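Side-chain contacts in tRNA threonylcarbamoyladenosine dehydratase (PDB 4D79), which catalyses the ATP-dependent dehydration of threonylcarbamoyladenosine at position 37 of tRNAs reading codons that begin with adenine, giving the cyclic form: residues V67-T70 against N71-I74; H75-R78 against D79-G82; V88-E91 against R92-I96; T245-F248 against G249-V253. One frame throughout, in Å; residues are numbered along the deposited sequence.

Contact 1: residues V67-T70 against N71-I74; sequences VTNT and NRQI. With ATP (adenosine-5'-triphosphate), chain K.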
loop_
_atom_site.group_PDB
_atom_site.type_symbol
_atom_site.label_atom_id
_atom_site.label_comp_id
_atom_site.label_asym_id
_atom_site.label_seq_id
_atom_site.Cartn_x
_atom_site.Cartn_y
_atom_site.Cartn_z
ATOM N N VAL B 67 -15.863 -11.560 5.747
ATOM C CA VAL B 67 -16.042 -10.224 6.319
ATOM C C VAL B 67 -14.844 -9.861 7.184
ATOM O O VAL B 67 -14.433 -8.686 7.231
ATOM C CB VAL B 67 -17.362 -10.129 7.112
ATOM C CG1 VAL B 67 -17.359 -11.061 8.303
ATOM C CG2 VAL B 67 -17.566 -8.691 7.575
ATOM N N THR B 68 -14.211 -10.862 7.804
ATOM C CA THR B 68 -13.047 -10.617 8.645
ATOM C C THR B 68 -11.809 -10.253 7.840
ATOM O O THR B 68 -10.816 -9.835 8.456
ATOM C CB THR B 68 -12.722 -11.827 9.544
ATOM O OG1 THR B 68 -12.409 -12.959 8.733
ATOM C CG2 THR B 68 -13.887 -12.194 10.515
ATOM N N ASN B 69 -11.853 -10.387 6.498
ATOM C CA ASN B 69 -10.781 -9.899 5.627
ATOM C C ASN B 69 -10.745 -8.373 5.497
ATOM O O ASN B 69 -9.773 -7.835 4.949
ATOM C CB ASN B 69 -10.902 -10.433 4.191
ATOM C CG ASN B 69 -10.872 -11.956 4.069
ATOM O OD1 ASN B 69 -11.284 -12.467 3.032
ATOM N ND2 ASN B 69 -10.386 -12.671 5.079
ATOM N N THR B 70 -11.764 -7.677 5.979
ATOM C CA THR B 70 -11.956 -6.260 5.696
ATOM C C THR B 70 -10.789 -5.408 6.156
ATOM O O THR B 70 -10.494 -4.385 5.534
ATOM C CB THR B 70 -13.253 -5.818 6.359
ATOM O OG1 THR B 70 -14.327 -6.544 5.753
ATOM C CG2 THR B 70 -13.479 -4.326 6.228
ATOM N N ASN B 71 -10.118 -5.798 7.240
ATOM C CA ASN B 71 -9.067 -4.953 7.762
ATOM C C ASN B 71 -7.828 -4.917 6.895
ATOM O O ASN B 71 -6.994 -4.042 7.128
ATOM C CB ASN B 71 -8.656 -5.383 9.164
ATOM C CG ASN B 71 -8.038 -6.787 9.195
ATOM O OD1 ASN B 71 -8.500 -7.690 8.507
ATOM N ND2 ASN B 71 -6.967 -6.959 10.000
ATOM N N ARG B 72 -7.668 -5.827 5.913
ATOM C CA ARG B 72 -6.373 -5.912 5.248
ATOM C C ARG B 72 -6.363 -6.409 3.802
ATOM O O ARG B 72 -5.269 -6.614 3.287
ATOM C CB ARG B 72 -5.457 -6.839 6.068
ATOM C CG ARG B 72 -5.939 -8.285 6.014
ATOM C CD ARG B 72 -5.490 -9.077 7.209
ATOM N NE ARG B 72 -5.740 -10.505 7.102
ATOM C CZ ARG B 72 -6.875 -11.109 7.433
ATOM N NH1 ARG B 72 -7.910 -10.424 7.880
ATOM N NH2 ARG B 72 -6.969 -12.417 7.309
ATOM N N GLN B 73 -7.494 -6.593 3.111
ATOM C CA GLN B 73 -7.530 -7.165 1.768
ATOM C C GLN B 73 -8.358 -6.286 0.832
ATOM O O GLN B 73 -9.484 -5.889 1.152
ATOM C CB GLN B 73 -8.071 -8.615 1.811
ATOM C CG GLN B 73 -7.285 -9.449 2.821
ATOM C CD GLN B 73 -7.605 -10.936 2.827
ATOM O OE1 GLN B 73 -8.158 -11.489 1.887
ATOM N NE2 GLN B 73 -7.210 -11.594 3.885
ATOM N N ILE B 74 -7.783 -5.952 -0.320
ATOM C CA ILE B 74 -8.384 -4.914 -1.147
ATOM C C ILE B 74 -9.735 -5.333 -1.723
ATOM O O ILE B 74 -10.548 -4.467 -2.068
ATOM C CB ILE B 74 -7.384 -4.531 -2.248
ATOM C CG1 ILE B 74 -7.815 -3.218 -2.936
ATOM C CG2 ILE B 74 -7.242 -5.648 -3.230
ATOM C CD1 ILE B 74 -6.828 -2.672 -3.902
HETATM P PG ATP K . -8.177 -16.129 7.285
HETATM O O1G ATP K . -8.733 -15.573 8.574
HETATM O O2G ATP K . -9.213 -16.392 6.219
HETATM O O3G ATP K . -7.153 -17.221 7.482
HETATM P PB ATP K . -6.429 -14.986 5.362
HETATM O O1B ATP K . -5.637 -16.274 5.371
HETATM O O2B ATP K . -7.237 -14.550 4.153
HETATM O O3B ATP K . -7.335 -14.895 6.692
HETATM P PA ATP K . -4.003 -13.604 4.986
HETATM O O1A ATP K . -3.029 -14.434 5.815
HETATM O O2A ATP K . -3.796 -12.115 4.893
HETATM O O3A ATP K . -5.431 -13.775 5.689
HETATM O "O5'" ATP K . -4.179 -14.225 3.493
HETATM C "C5'" ATP K . -3.474 -15.384 3.006
HETATM C "C4'" ATP K . -3.932 -15.917 1.641
HETATM O "O4'" ATP K . -3.036 -16.936 1.095
HETATM C "C3'" ATP K . -5.310 -16.564 1.707
HETATM O "O3'" ATP K . -6.226 -15.968 0.774
HETATM C "C2'" ATP K . -5.056 -18.015 1.344
HETATM O "O2'" ATP K . -6.166 -18.612 0.690
HETATM C "C1'" ATP K . -3.829 -17.967 0.448
HETATM N N9 ATP K . -3.228 -19.330 0.295
HETATM C C8 ATP K . -2.928 -20.128 1.353
HETATM N N7 ATP K . -2.411 -21.324 0.967
HETATM C C5 ATP K . -2.382 -21.309 -0.369
HETATM C C6 ATP K . -1.928 -22.270 -1.381
HETATM N N6 ATP K . -1.452 -23.452 -0.984
HETATM N N1 ATP K . -2.031 -21.958 -2.674
HETATM C C2 ATP K . -2.546 -20.770 -3.065
HETATM N N3 ATP K . -2.982 -19.837 -2.190
HETATM C C4 ATP K . -2.925 -20.022 -0.833
HETATM O O HOH W 1 -9.826 -13.020 7.984
#

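Contact 2: residues H75-R78 against D79-G82; sequences HALR and DNVG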
loop_
_atom_site.group_PDB
_atom_site.type_symbol
_atom_site.label_atom_id
_atom_site.label_comp_id
_atom_site.label_asym_id
_atom_site.label_seq_id
_atom_site.Cartn_x
_atom_site.Cartn_y
_atom_site.Cartn_z
ATOM N N HIS B 75 -9.983 -6.621 -1.852
ATOM C CA HIS B 75 -11.230 -7.145 -2.412
ATOM C C HIS B 75 -12.321 -7.345 -1.372
ATOM O O HIS B 75 -13.431 -7.752 -1.736
ATOM C CB HIS B 75 -10.977 -8.476 -3.123
ATOM C CG HIS B 75 -10.216 -9.446 -2.280
ATOM N ND1 HIS B 75 -10.686 -9.922 -1.064
ATOM C CD2 HIS B 75 -8.990 -9.983 -2.450
ATOM C CE1 HIS B 75 -9.772 -10.714 -0.534
ATOM N NE2 HIS B 75 -8.735 -10.764 -1.357
ATOM N N ALA B 76 -12.037 -7.073 -0.101
ATOM C CA ALA B 76 -12.974 -7.358 0.987
ATOM C C ALA B 76 -13.923 -6.171 1.083
ATOM O O ALA B 76 -13.612 -5.124 1.654
ATOM C CB ALA B 76 -12.226 -7.637 2.283
ATOM N N LEU B 77 -15.065 -6.321 0.419
ATOM C CA LEU B 77 -16.126 -5.327 0.375
ATOM C C LEU B 77 -17.420 -6.050 0.693
ATOM O O LEU B 77 -17.552 -7.247 0.427
ATOM C CB LEU B 77 -16.270 -4.664 -1.019
ATOM C CG LEU B 77 -15.050 -3.985 -1.638
ATOM C CD1 LEU B 77 -15.338 -3.497 -3.078
ATOM C CD2 LEU B 77 -14.616 -2.830 -0.757
ATOM N N ARG B 78 -18.395 -5.289 1.185
ATOM C CA ARG B 78 -19.675 -5.862 1.602
ATOM C C ARG B 78 -20.247 -6.788 0.537
ATOM O O ARG B 78 -20.702 -7.901 0.831
ATOM C CB ARG B 78 -20.658 -4.725 1.907
ATOM C CG ARG B 78 -22.020 -5.132 2.365
ATOM C CD ARG B 78 -22.955 -3.945 2.354
ATOM N NE ARG B 78 -24.300 -4.341 2.746
ATOM C CZ ARG B 78 -25.276 -3.485 3.021
ATOM N NH1 ARG B 78 -25.053 -2.181 2.926
ATOM N NH2 ARG B 78 -26.471 -3.937 3.385
ATOM N N ASP B 79 -20.268 -6.328 -0.704
ATOM C CA ASP B 79 -20.886 -7.077 -1.788
ATOM C C ASP B 79 -20.027 -8.215 -2.332
ATOM O O ASP B 79 -20.529 -8.999 -3.147
ATOM C CB ASP B 79 -21.262 -6.141 -2.945
ATOM C CG ASP B 79 -22.388 -5.195 -2.590
ATOM O OD1 ASP B 79 -23.054 -5.396 -1.551
ATOM O OD2 ASP B 79 -22.654 -4.290 -3.400
ATOM N N ASN B 80 -18.764 -8.330 -1.928
ATOM C CA ASN B 80 -17.919 -9.436 -2.366
ATOM C C ASN B 80 -17.890 -10.607 -1.393
ATOM O O ASN B 80 -17.367 -11.673 -1.753
ATOM C CB ASN B 80 -16.488 -8.942 -2.578
ATOM C CG ASN B 80 -16.392 -7.967 -3.716
ATOM O OD1 ASN B 80 -17.264 -7.919 -4.580
ATOM N ND2 ASN B 80 -15.320 -7.220 -3.751
ATOM N N VAL B 81 -18.423 -10.442 -0.179
ATOM C CA VAL B 81 -18.324 -11.495 0.825
ATOM C C VAL B 81 -19.001 -12.748 0.301
ATOM O O VAL B 81 -20.141 -12.703 -0.170
ATOM C CB VAL B 81 -18.955 -11.036 2.150
ATOM C CG1 VAL B 81 -18.989 -12.209 3.159
ATOM C CG2 VAL B 81 -18.190 -9.866 2.713
ATOM N N GLY B 82 -18.306 -13.885 0.398
ATOM C CA GLY B 82 -18.809 -15.156 -0.094
ATOM C C GLY B 82 -18.359 -15.547 -1.488
ATOM O O GLY B 82 -18.556 -16.699 -1.872
#

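Contact 3: residues V88-E91 against R92-I96; sequences VMAE and RIRQI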
loop_
_atom_site.group_PDB
_atom_site.type_symbol
_atom_site.label_atom_id
_atom_site.label_comp_id
_atom_site.label_asym_id
_atom_site.label_seq_id
_atom_site.Cartn_x
_atom_site.Cartn_y
_atom_site.Cartn_z
ATOM N N VAL B 88 -12.845 -12.417 -7.784
ATOM C CA VAL B 88 -13.136 -11.018 -7.474
ATOM C C VAL B 88 -11.969 -10.125 -7.880
ATOM O O VAL B 88 -12.149 -9.062 -8.495
ATOM C CB VAL B 88 -13.450 -10.871 -5.971
ATOM C CG1 VAL B 88 -13.520 -9.383 -5.559
ATOM C CG2 VAL B 88 -14.744 -11.556 -5.634
ATOM N N MET B 89 -10.753 -10.542 -7.523
ATOM C CA MET B 89 -9.572 -9.771 -7.858
ATOM C C MET B 89 -9.330 -9.750 -9.367
ATOM O O MET B 89 -8.905 -8.727 -9.917
ATOM C CB MET B 89 -8.370 -10.342 -7.113
ATOM C CG MET B 89 -7.204 -9.413 -7.036
ATOM S SD MET B 89 -7.577 -7.915 -6.100
ATOM C CE MET B 89 -6.632 -6.712 -6.992
ATOM N N ALA B 90 -9.625 -10.845 -10.067
ATOM C CA ALA B 90 -9.460 -10.845 -11.521
ATOM C C ALA B 90 -10.399 -9.847 -12.191
ATOM O O ALA B 90 -10.010 -9.151 -13.133
ATOM C CB ALA B 90 -9.702 -12.233 -12.094
ATOM N N GLU B 91 -11.654 -9.783 -11.735
ATOM C CA GLU B 91 -12.593 -8.826 -12.310
ATOM C C GLU B 91 -12.144 -7.396 -12.058
ATOM O O GLU B 91 -12.340 -6.508 -12.902
ATOM C CB GLU B 91 -13.996 -9.037 -11.744
ATOM C CG GLU B 91 -15.013 -8.170 -12.450
ATOM C CD GLU B 91 -15.048 -8.437 -13.949
ATOM O OE1 GLU B 91 -14.758 -9.588 -14.361
ATOM O OE2 GLU B 91 -15.313 -7.484 -14.714
ATOM N N ARG B 92 -11.575 -7.142 -10.881
ATOM C CA ARG B 92 -11.028 -5.827 -10.604
ATOM C C ARG B 92 -9.877 -5.493 -11.545
ATOM O O ARG B 92 -9.791 -4.362 -12.049
ATOM C CB ARG B 92 -10.571 -5.763 -9.157
ATOM C CG ARG B 92 -10.117 -4.396 -8.764
ATOM C CD ARG B 92 -9.814 -4.307 -7.264
ATOM N NE ARG B 92 -9.051 -3.105 -7.025
ATOM C CZ ARG B 92 -9.592 -1.898 -6.899
ATOM N NH1 ARG B 92 -10.918 -1.744 -6.946
ATOM N NH2 ARG B 92 -8.799 -0.851 -6.748
ATOM N N ILE B 93 -8.975 -6.452 -11.782
ATOM C CA ILE B 93 -7.840 -6.201 -12.671
ATOM C C ILE B 93 -8.330 -5.862 -14.073
ATOM O O ILE B 93 -7.766 -4.984 -14.744
ATOM C CB ILE B 93 -6.874 -7.400 -12.662
ATOM C CG1 ILE B 93 -6.164 -7.443 -11.302
ATOM C CG2 ILE B 93 -5.885 -7.289 -13.820
ATOM C CD1 ILE B 93 -5.365 -8.681 -11.065
ATOM N N ARG B 94 -9.412 -6.514 -14.518
ATOM C CA ARG B 94 -9.985 -6.236 -15.838
ATOM C C ARG B 94 -10.581 -4.833 -15.914
ATOM O O ARG B 94 -10.683 -4.262 -17.009
ATOM C CB ARG B 94 -11.051 -7.285 -16.181
ATOM C CG ARG B 94 -10.463 -8.705 -16.324
ATOM C CD ARG B 94 -11.462 -9.762 -16.751
ATOM N NE ARG B 94 -10.877 -11.103 -16.611
ATOM C CZ ARG B 94 -11.295 -12.045 -15.768
ATOM N NH1 ARG B 94 -12.337 -11.825 -14.977
ATOM N NH2 ARG B 94 -10.673 -13.226 -15.731
ATOM N N GLN B 95 -11.003 -4.271 -14.771
ATOM C CA GLN B 95 -11.448 -2.880 -14.708
ATOM C C GLN B 95 -10.277 -1.913 -14.690
ATOM O O GLN B 95 -10.393 -0.791 -15.203
ATOM C CB GLN B 95 -12.326 -2.666 -13.467
ATOM C CG GLN B 95 -13.719 -3.176 -13.688
ATOM C CD GLN B 95 -14.556 -2.138 -14.426
ATOM O OE1 GLN B 95 -14.564 -0.943 -14.076
ATOM N NE2 GLN B 95 -15.221 -2.570 -15.470
ATOM N N ILE B 96 -9.152 -2.336 -14.124
ATOM C CA ILE B 96 -7.958 -1.509 -14.113
ATOM C C ILE B 96 -7.372 -1.427 -15.507
ATOM O O ILE B 96 -7.081 -0.337 -16.013
ATOM C CB ILE B 96 -6.933 -2.047 -13.109
ATOM C CG1 ILE B 96 -7.456 -1.812 -11.661
ATOM C CG2 ILE B 96 -5.575 -1.352 -13.300
ATOM C CD1 ILE B 96 -6.600 -2.449 -10.584
HETATM O O HOH W 2 -15.180 -5.172 -16.928
#

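Contact 4: residues T245-F248 against G249-V253; sequences TATF and GFVAV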
loop_
_atom_site.group_PDB
_atom_site.type_symbol
_atom_site.label_atom_id
_atom_site.label_comp_id
_atom_site.label_asym_id
_atom_site.label_seq_id
_atom_site.Cartn_x
_atom_site.Cartn_y
_atom_site.Cartn_z
ATOM N N THR B 245 0.354 -4.864 5.602
ATOM C CA THR B 245 0.260 -6.033 4.735
ATOM C C THR B 245 0.312 -5.614 3.273
ATOM O O THR B 245 1.000 -6.258 2.476
ATOM C CB THR B 245 -0.995 -6.878 5.049
ATOM O OG1 THR B 245 -2.176 -6.164 4.699
ATOM C CG2 THR B 245 -1.066 -7.267 6.547
ATOM N N ALA B 246 -0.316 -4.478 2.927
ATOM C CA ALA B 246 -0.235 -3.982 1.555
ATOM C C ALA B 246 1.187 -3.569 1.217
ATOM O O ALA B 246 1.644 -3.768 0.079
ATOM C CB ALA B 246 -1.169 -2.793 1.339
ATOM N N THR B 247 1.890 -2.958 2.172
ATOM C CA THR B 247 3.247 -2.550 1.860
ATOM C C THR B 247 4.161 -3.757 1.651
ATOM O O THR B 247 5.094 -3.656 0.853
ATOM C CB THR B 247 3.773 -1.602 2.939
ATOM O OG1 THR B 247 2.942 -0.445 2.962
ATOM C CG2 THR B 247 5.177 -1.120 2.617
ATOM N N PHE B 248 3.936 -4.875 2.368
ATOM C CA PHE B 248 4.636 -6.118 2.038
ATOM C C PHE B 248 4.449 -6.458 0.550
ATOM O O PHE B 248 5.407 -6.718 -0.167
ATOM C CB PHE B 248 4.130 -7.254 2.914
ATOM C CG PHE B 248 4.910 -7.485 4.180
ATOM C CD1 PHE B 248 4.844 -6.588 5.254
ATOM C CD2 PHE B 248 5.640 -8.659 4.359
ATOM C CE1 PHE B 248 5.535 -6.822 6.455
ATOM C CE2 PHE B 248 6.320 -8.905 5.573
ATOM C CZ PHE B 248 6.268 -7.966 6.619
ATOM N N GLY B 249 3.209 -6.412 0.071
ATOM C CA GLY B 249 2.946 -6.732 -1.314
ATOM C C GLY B 249 3.558 -5.731 -2.267
ATOM O O GLY B 249 4.055 -6.114 -3.335
ATOM N N PHE B 250 3.525 -4.430 -1.907
ATOM C CA PHE B 250 4.103 -3.406 -2.769
ATOM C C PHE B 250 5.621 -3.516 -2.826
ATOM O O PHE B 250 6.220 -3.357 -3.908
ATOM C CB PHE B 250 3.702 -1.993 -2.318
ATOM C CG PHE B 250 2.254 -1.693 -2.460
ATOM C CD1 PHE B 250 1.437 -2.453 -3.275
ATOM C CD2 PHE B 250 1.694 -0.618 -1.772
ATOM C CE1 PHE B 250 0.110 -2.174 -3.395
ATOM C CE2 PHE B 250 0.345 -0.332 -1.905
ATOM C CZ PHE B 250 -0.431 -1.074 -2.705
ATOM N N VAL B 251 6.261 -3.815 -1.690
ATOM C CA VAL B 251 7.707 -3.994 -1.701
ATOM C C VAL B 251 8.083 -5.233 -2.516
ATOM O O VAL B 251 9.069 -5.231 -3.270
ATOM C CB VAL B 251 8.248 -4.066 -0.269
ATOM C CG1 VAL B 251 9.680 -4.596 -0.250
ATOM C CG2 VAL B 251 8.162 -2.705 0.407
ATOM N N ALA B 252 7.305 -6.308 -2.391
ATOM C CA ALA B 252 7.557 -7.490 -3.220
ATOM C C ALA B 252 7.494 -7.163 -4.721
ATOM O O ALA B 252 8.351 -7.605 -5.489
ATOM C CB ALA B 252 6.566 -8.594 -2.867
ATOM N N VAL B 253 6.479 -6.414 -5.156
ATOM C CA VAL B 253 6.350 -6.060 -6.584
ATOM C C VAL B 253 7.507 -5.184 -7.037
ATOM O O VAL B 253 8.155 -5.465 -8.056
ATOM C CB VAL B 253 4.986 -5.407 -6.845
ATOM C CG1 VAL B 253 4.866 -4.802 -8.196
ATOM C CG2 VAL B 253 3.898 -6.461 -6.666
#

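Contact 1: residues V67-T70 against N71-I74
Asn69 and Gln73 lay their amide groups one over the other, the planes only 14° apart, with Asn69 CG and Gln73 OE1 separated by 3.5 Å. The two oxygens do not bond to each other; each has its own donor, the backbone N of Cys66 for Asn69 OD1 and Lys85 NZ for Gln73 OE1. The stack and the bonds at both ends of the amide probably hold the rotation of Gln73, whose NE2 gives a nearly straight bond of 3.0 Å to ATP O2B. Asn69 adds its backbone: its carbonyl O takes Arg72 N at 3.1 Å and, more weakly, Gln73 N. Asn71 turns back beside the 3-10 turn of 67-69 because its CG sits between backbone N and carbonyl carbon (chi1 64°). Its OD1 thereby meets Arg72 NH1 at 2.9 Å, in plane and on a lone pair, while Asn71 ND2 holds Ala240 O. The same NH1 reaches Thr68 O in a weak bond. Across the guanidinium, Arg72 NH2 bonds ATP O3A at 2.6 Å, and Gln73 NE2 lies over one face. A water ties Thr68 OG1 and Arg72 NH2 to ATP O1G. This loop of the HesA/MoeB/ThiF family enzyme, between strand 56-60 and helix 85-96, thus brings Asn69, Arg72 and Gln73 into the nucleotide pocket, with Lys85 also bonded to ATP. Carbonyl and amide oxygens steer the arginine from one end while the triphosphate engages the other, so its positive charge probably offsets part of the phosphate charge.

Contact 2: residues H75-R78 against D79-G82
Asn80 reaches back along the chain to His75, and its side-chain amide makes the straightest hydrogen bond of this turn: ND2 to His75 O, 2.8 Å, with an N-H...O angle of 170°. The acceptor lies almost in the amide plane of Asn80, although the donor is tilted 29° from the plane of the carbonyl. With CG turned anti to its own carbonyl carbon (chi1 -66°), the asparagine folds over the loop to meet that oxygen. With an alanine here, His75 O is likely to lose this donor and residues 75-77 to gain freedom to shift against the turn. Backbone bonds form the second set. Leu77 O accepts Asn80 N at 2.9 Å and, weakly, Val81 N at 3.4 Å, closing a type I beta turn with Arg78 and Asp79 at its corners. The turn belongs to the long loop that joins strand 56-60 to helix 85-96 in this Rossmann-like ThiF-family domain, and it lies against the second subunit, where Arg51 bonds Ala76 O and Gln95 bonds Asp79 N. Van der Waals contact is modest: Leu77 and Asn80 run alongside each other, with Leu77 CD1 3.8 Å from Asn80 ND2. Val81 CG2 rests on Leu77 O at 3.5 Å. Charge plays a looser part. Arg78 NE and Asp79 OD1 are 4.6 Å apart, too far for a salt bridge; no N-H of the guanidinium is aimed at the oxygen, and the Arg78 side chain is poorly ordered. The imidazole of His75 takes no part in the turn; its NE2 bonds Ile38 O.

Contact 3: residues V88-E91 against R92-I96
Glu91 and Arg94 form an intrahelical salt bridge, three residues apart on helix 85-96, which packs against strands 56-60 and 101-105 and meets the second subunit. Glu91 OE1 stands 3.4 Å from Arg94 NH1 at the edge of the guanidinium, in its plane; the bond is weak, and the two side chains cross at about a right angle. Glu91 bends at chi2 (58°), which brings the carboxylate round to the arginine, while Arg94 runs extended from CG to NE. Ala90 CB lies over one face of the guanidinium, 3.9 Å from Arg94 NH2. Glu91 OE1 would probably lose its charged mate, and the methyl of Ala90 its cover, were an alanine to replace Arg94. The other carboxylate oxygen, Glu91 OE2, takes a hydrogen from a water at 3.2 Å, and this water accepts from Gln95 NE2, while Gln95 OE1 receives Asp79 N of the second subunit. Round the helix, Met89 bends at chi2 and chi3 and sets CE at the edge of the Arg92 guanidinium, 4.0 Å from Arg92 CD. Met89 CE also approaches Ile93 CG1 at 4.4 Å, on the side that covers Leu59. Arg92 NH2 forms a salt bridge with Glu47 of the same chain and a hydrogen bond with Ile74 O of the second subunit. The helix therefore turns apolar groups to the sheet and distributes its charged ones between a weak pair within the helix, Glu47 of helix 42-51, and the second subunit.

Contact 4: residues T245-F248 against G249-V253
Phe250 sets one face of its ring over the carbonyl of Ala246, one helical turn earlier: Ala246 O lies 3.3 Å above the ring plane, nearer the ring's margin than its centre, and 3.3 Å from Phe250 CG. The same oxygen accepts Phe250 N at 2.8 Å, so one residue meets it with both backbone and ring. The ring holds this place with CG anti to its own carbonyl carbon (chi1 -66°), and Phe250 CE2 comes within 4.3 Å of Ala246 CB. Trp44 of helix 42-51 touches both residues, and Ala246 of the second subunit also packs on Phe250. Farther round the helix, Thr247 and Val251 cross at a slant, their CG2 methyls 4.0 Å apart. With chi1 at -61°, Thr247 turns OG1 to Met243 O, a bond back along the helix, and sets CG2 on the side of Val251. Val251 CG2 also lies 3.2 Å from Thr247 O, close beside the carbonyl that takes Val251 N. Phe248 packs on Ile164, Val204 and Ser206 of the sheet. This part of helix 242-266 lies between helix 42-51 and the sheet. Successive carbonyls from Thr245 to Gly249 accept the amides four residues on, and the Thr247 hydroxyl bonds a carbonyl, which suits a stretch buried among apolar side chains.

Overall arrangement
Contacts 1 and 4 are buried, contact 3 partly so, and contact 2 lies at the surface; all four touch the second subunit. Contacts 1 and 2 share the loop between strand 56-60 and helix 85-96, their centres about 9 Å apart, and Ala76 packs on Asn69 and Thr70. Contact 3 follows on the helix after that loop: Ile74 of contact 1 rests on Met89, and Val88 touches His75 and Asn80 of contact 2. Contact 4, on helix 242-266, reaches contact 1 through Thr245 and Arg72. Only contact 1 binds ATP directly; its chemistry is polar, contact 2 depends on turn bonds, contact 3 mixes charge with apolar packing, and contact 4 is mainly apolar.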